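Fiber protein (Snake adenovirus 1, PDB 4UMI) forms trimeric spikes on the capsid vertices and, through the head domain at the end of each spike, probably makes the first attachment to the host cell. Local coordinates at residues A[125-129]-A[130-134]. Numbering follows the deposited sequence.
Sequences EEELG and AFTKR
The guanidinium of Arg-134 has the methyl CG2 of Thr-132 over one face, 3.9 Å above its plane and offset toward the rim, while OE1 of Glu-125 lies in plane at its edge. Arg-134 NE meets Glu-125 OE1 at 2.6 Å with an N-H...O angle of 157°, and NH2 adds a weak bond to the same oxygen, so one oxygen of this salt bridge takes both bonds. NE comes from the anti side of OE1, tilted out of the carboxylate plane, and the carboxylate and guanidinium planes are turned 46° apart. With CG anti to the backbone N (chi1 -178°), the extended Glu-125 chain runs beside Arg-134 and rests its CD against Thr-132 CG2 at 3.6 Å. A water joins Glu-125 OE2 to Arg-134 NH2; Ser-104 and Tyr-204 extend the polar cluster to both flanking strands.

Leu-128, Phe-131, Glu-126 and Lys-133 occupy the other face of the sheet. Near the Phe-131 ring plane, at the edge, sits Leu-128 O, 4.1 Å from CD1. Glu-126 OE1 is 4.3 Å from Lys-133 NZ, beyond salt-bridge range; it is salt-bridged to Arg-124 of the second subunit, whose Gln-122 bonds both side chains, placing this face at the trimer interface.

Paired backbone bonds link Glu-126 with Lys-133 and Leu-128 with Phe-131. Gly-129, with its positive phi, and Ala-130 form the corners of a type II' turn. The arrangement is a beta hairpin with a two-residue turn, joining the central strands of a four-stranded antiparallel sheet in the fibre head.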
ATOM      1  N   GLU A 125     -10.258   3.221   8.999  1.00 15.60           N
ATOM      2  CA  GLU A 125      -9.804   2.767  10.303  1.00 15.77           C
ATOM      3  C   GLU A 125     -10.128   1.291  10.427  1.00 16.00           C
ATOM      4  O   GLU A 125     -11.264   0.846  10.214  1.00 17.59           O
ATOM      5  CB  GLU A 125     -10.421   3.573  11.444  1.00 17.89           C
ATOM      6  CG  GLU A 125      -9.891   3.108  12.778  1.00 18.70           C
ATOM      7  CD  GLU A 125     -10.461   3.859  13.947  1.00 23.31           C
ATOM      8  OE1 GLU A 125     -10.083   5.011  14.174  1.00 27.90           O
ATOM      9  OE2 GLU A 125     -11.279   3.285  14.672  1.00 31.48           O
ATOM     10  N   GLU A 126      -9.102   0.520  10.808  1.00 15.85           N
ATOM     11  CA  GLU A 126      -9.257  -0.909  11.131  1.00 16.85           C
ATOM     12  C   GLU A 126      -8.930  -1.064  12.611  1.00 16.46           C
ATOM     13  O   GLU A 126      -7.991  -0.437  13.110  1.00 17.99           O
ATOM     14  CB  GLU A 126      -8.291  -1.811  10.322  1.00 19.13           C
ATOM     15  CG  GLU A 126      -8.563  -3.283  10.592  1.00 28.05           C
ATOM     16  CD  GLU A 126      -7.543  -4.288  10.081  1.00 27.99           C
ATOM     17  OE1 GLU A 126      -6.638  -3.958   9.315  1.00 31.15           O
ATOM     18  OE2 GLU A 126      -7.642  -5.472  10.474  1.00 25.82           O
ATOM     19  N   GLU A 127      -9.676  -1.893  13.316  1.00 16.02           N
ATOM     20  CA  GLU A 127      -9.335  -2.269  14.660  1.00 16.50           C
ATOM     21  C   GLU A 127      -9.027  -3.741  14.639  1.00 17.44           C
ATOM     22  O   GLU A 127      -9.777  -4.524  14.060  1.00 17.86           O
ATOM     23  CB  GLU A 127     -10.477  -1.966  15.586  1.00 16.30           C
ATOM     24  CG  GLU A 127     -10.774  -0.478  15.726  1.00 19.28           C
ATOM     25  CD  GLU A 127     -12.073  -0.192  16.420  1.00 22.22           C
ATOM     26  OE1 GLU A 127     -12.696  -1.103  16.959  1.00 25.47           O
ATOM     27  OE2 GLU A 127     -12.484   0.972  16.407  1.00 24.73           O
ATOM     28  N   LEU A 128      -7.949  -4.165  15.284  1.00 16.12           N
ATOM     29  CA  LEU A 128      -7.618  -5.608  15.328  1.00 16.54           C
ATOM     30  C   LEU A 128      -7.014  -5.858  16.688  1.00 16.88           C
ATOM     31  O   LEU A 128      -5.935  -5.317  17.031  1.00 16.43           O
ATOM     32  CB  LEU A 128      -6.695  -6.068  14.197  1.00 21.25           C
ATOM     33  CG  LEU A 128      -5.317  -5.516  13.991  1.00 25.26           C
ATOM     34  CD1 LEU A 128      -4.528  -6.477  13.085  1.00 26.25           C
ATOM     35  CD2 LEU A 128      -5.444  -4.159  13.331  1.00 35.00           C
ATOM     36  N   GLY A 129      -7.686  -6.656  17.498  1.00 17.05           N
ATOM     37  CA  GLY A 129      -7.202  -6.876  18.836  1.00 17.10           C
ATOM     38  C   GLY A 129      -7.030  -5.583  19.585  1.00 17.27           C
ATOM     39  O   GLY A 129      -7.949  -4.766  19.640  1.00 17.33           O
ATOM     40  N   ALA A 130      -5.855  -5.415  20.173  1.00 17.23           N
ATOM     41  CA  ALA A 130      -5.504  -4.223  20.913  1.00 17.48           C
ATOM     42  C   ALA A 130      -5.221  -3.005  20.014  1.00 16.87           C
ATOM     43  O   ALA A 130      -5.060  -1.895  20.528  1.00 19.23           O
ATOM     44  CB  ALA A 130      -4.276  -4.497  21.771  1.00 19.20           C
ATOM     45  N   PHE A 131      -5.072  -3.205  18.711  1.00 15.93           N
ATOM     46  CA  PHE A 131      -4.520  -2.205  17.808  1.00 15.27           C
ATOM     47  C   PHE A 131      -5.572  -1.489  17.010  1.00 16.14           C
ATOM     48  O   PHE A 131      -6.608  -2.053  16.639  1.00 16.31           O
ATOM     49  CB  PHE A 131      -3.493  -2.830  16.889  1.00 15.76           C
ATOM     50  CG  PHE A 131      -2.223  -3.208  17.574  1.00 16.55           C
ATOM     51  CD1 PHE A 131      -2.136  -4.385  18.272  1.00 19.47           C
ATOM     52  CD2 PHE A 131      -1.093  -2.419  17.494  1.00 18.99           C
ATOM     53  CE1 PHE A 131      -0.964  -4.778  18.885  1.00 20.16           C
ATOM     54  CE2 PHE A 131       0.079  -2.786  18.115  1.00 22.39           C
ATOM     55  CZ  PHE A 131       0.145  -3.974  18.800  1.00 21.11           C
ATOM     56  N   THR A 132      -5.226  -0.255  16.648  1.00 16.05           N
ATOM     57  CA  THR A 132      -5.979   0.503  15.676  1.00 16.10           C
ATOM     58  C   THR A 132      -5.035   0.945  14.586  1.00 15.31           C
ATOM     59  O   THR A 132      -3.917   1.412  14.847  1.00 16.02           O
ATOM     60  CB  THR A 132      -6.605   1.731  16.350  1.00 18.46           C
ATOM     61  OG1 THR A 132      -7.437   1.295  17.431  1.00 21.53           O
ATOM     62  CG2 THR A 132      -7.438   2.534  15.414  1.00 20.29           C
ATOM     63  N   LYS A 133      -5.461   0.792  13.335  1.00 14.37           N
ATOM     64  CA  LYS A 133      -4.709   1.248  12.173  1.00 13.57           C
ATOM     65  C   LYS A 133      -5.555   2.283  11.458  1.00 13.26           C
ATOM     66  O   LYS A 133      -6.703   2.024  11.123  1.00 16.32           O
ATOM     67  CB  LYS A 133      -4.392   0.111  11.195  1.00 14.64           C
ATOM     68  CG  LYS A 133      -3.487   0.587  10.059  1.00 13.91           C
ATOM     69  CD  LYS A 133      -2.917  -0.449   9.070  1.00 18.18           C
ATOM     70  CE  LYS A 133      -3.951  -1.241   8.368  1.00 17.34           C
ATOM     71  NZ  LYS A 133      -3.239  -2.093   7.355  1.00 17.08           N
ATOM     72  N   ARG A 134      -5.013   3.456  11.212  1.00 12.63           N
ATOM     73  CA  ARG A 134      -5.675   4.503  10.439  1.00 12.82           C
ATOM     74  C   ARG A 134      -4.873   4.741   9.177  1.00 12.62           C
ATOM     75  O   ARG A 134      -3.679   5.041   9.268  1.00 13.15           O
ATOM     76  CB  ARG A 134      -5.847   5.794  11.221  1.00 15.11           C
ATOM     77  CG  ARG A 134      -6.928   5.642  12.278  1.00 18.06           C
ATOM     78  CD  ARG A 134      -6.965   6.768  13.258  1.00 28.92           C
ATOM     79  NE  ARG A 134      -7.944   6.498  14.331  1.00 33.22           N
ATOM     80  CZ  ARG A 134      -7.767   6.780  15.624  1.00 38.51           C
ATOM     81  NH1 ARG A 134      -6.642   7.346  16.067  1.00 50.85           N
ATOM     82  NH2 ARG A 134      -8.720   6.487  16.495  1.00 36.81           N
TER
HETATM   83  O   HOH W   1     -11.128   4.368  17.095  1.00 42.34           O
HETATM   84  O   HOH W   2      -8.859  -1.912  18.869  1.00 38.26           O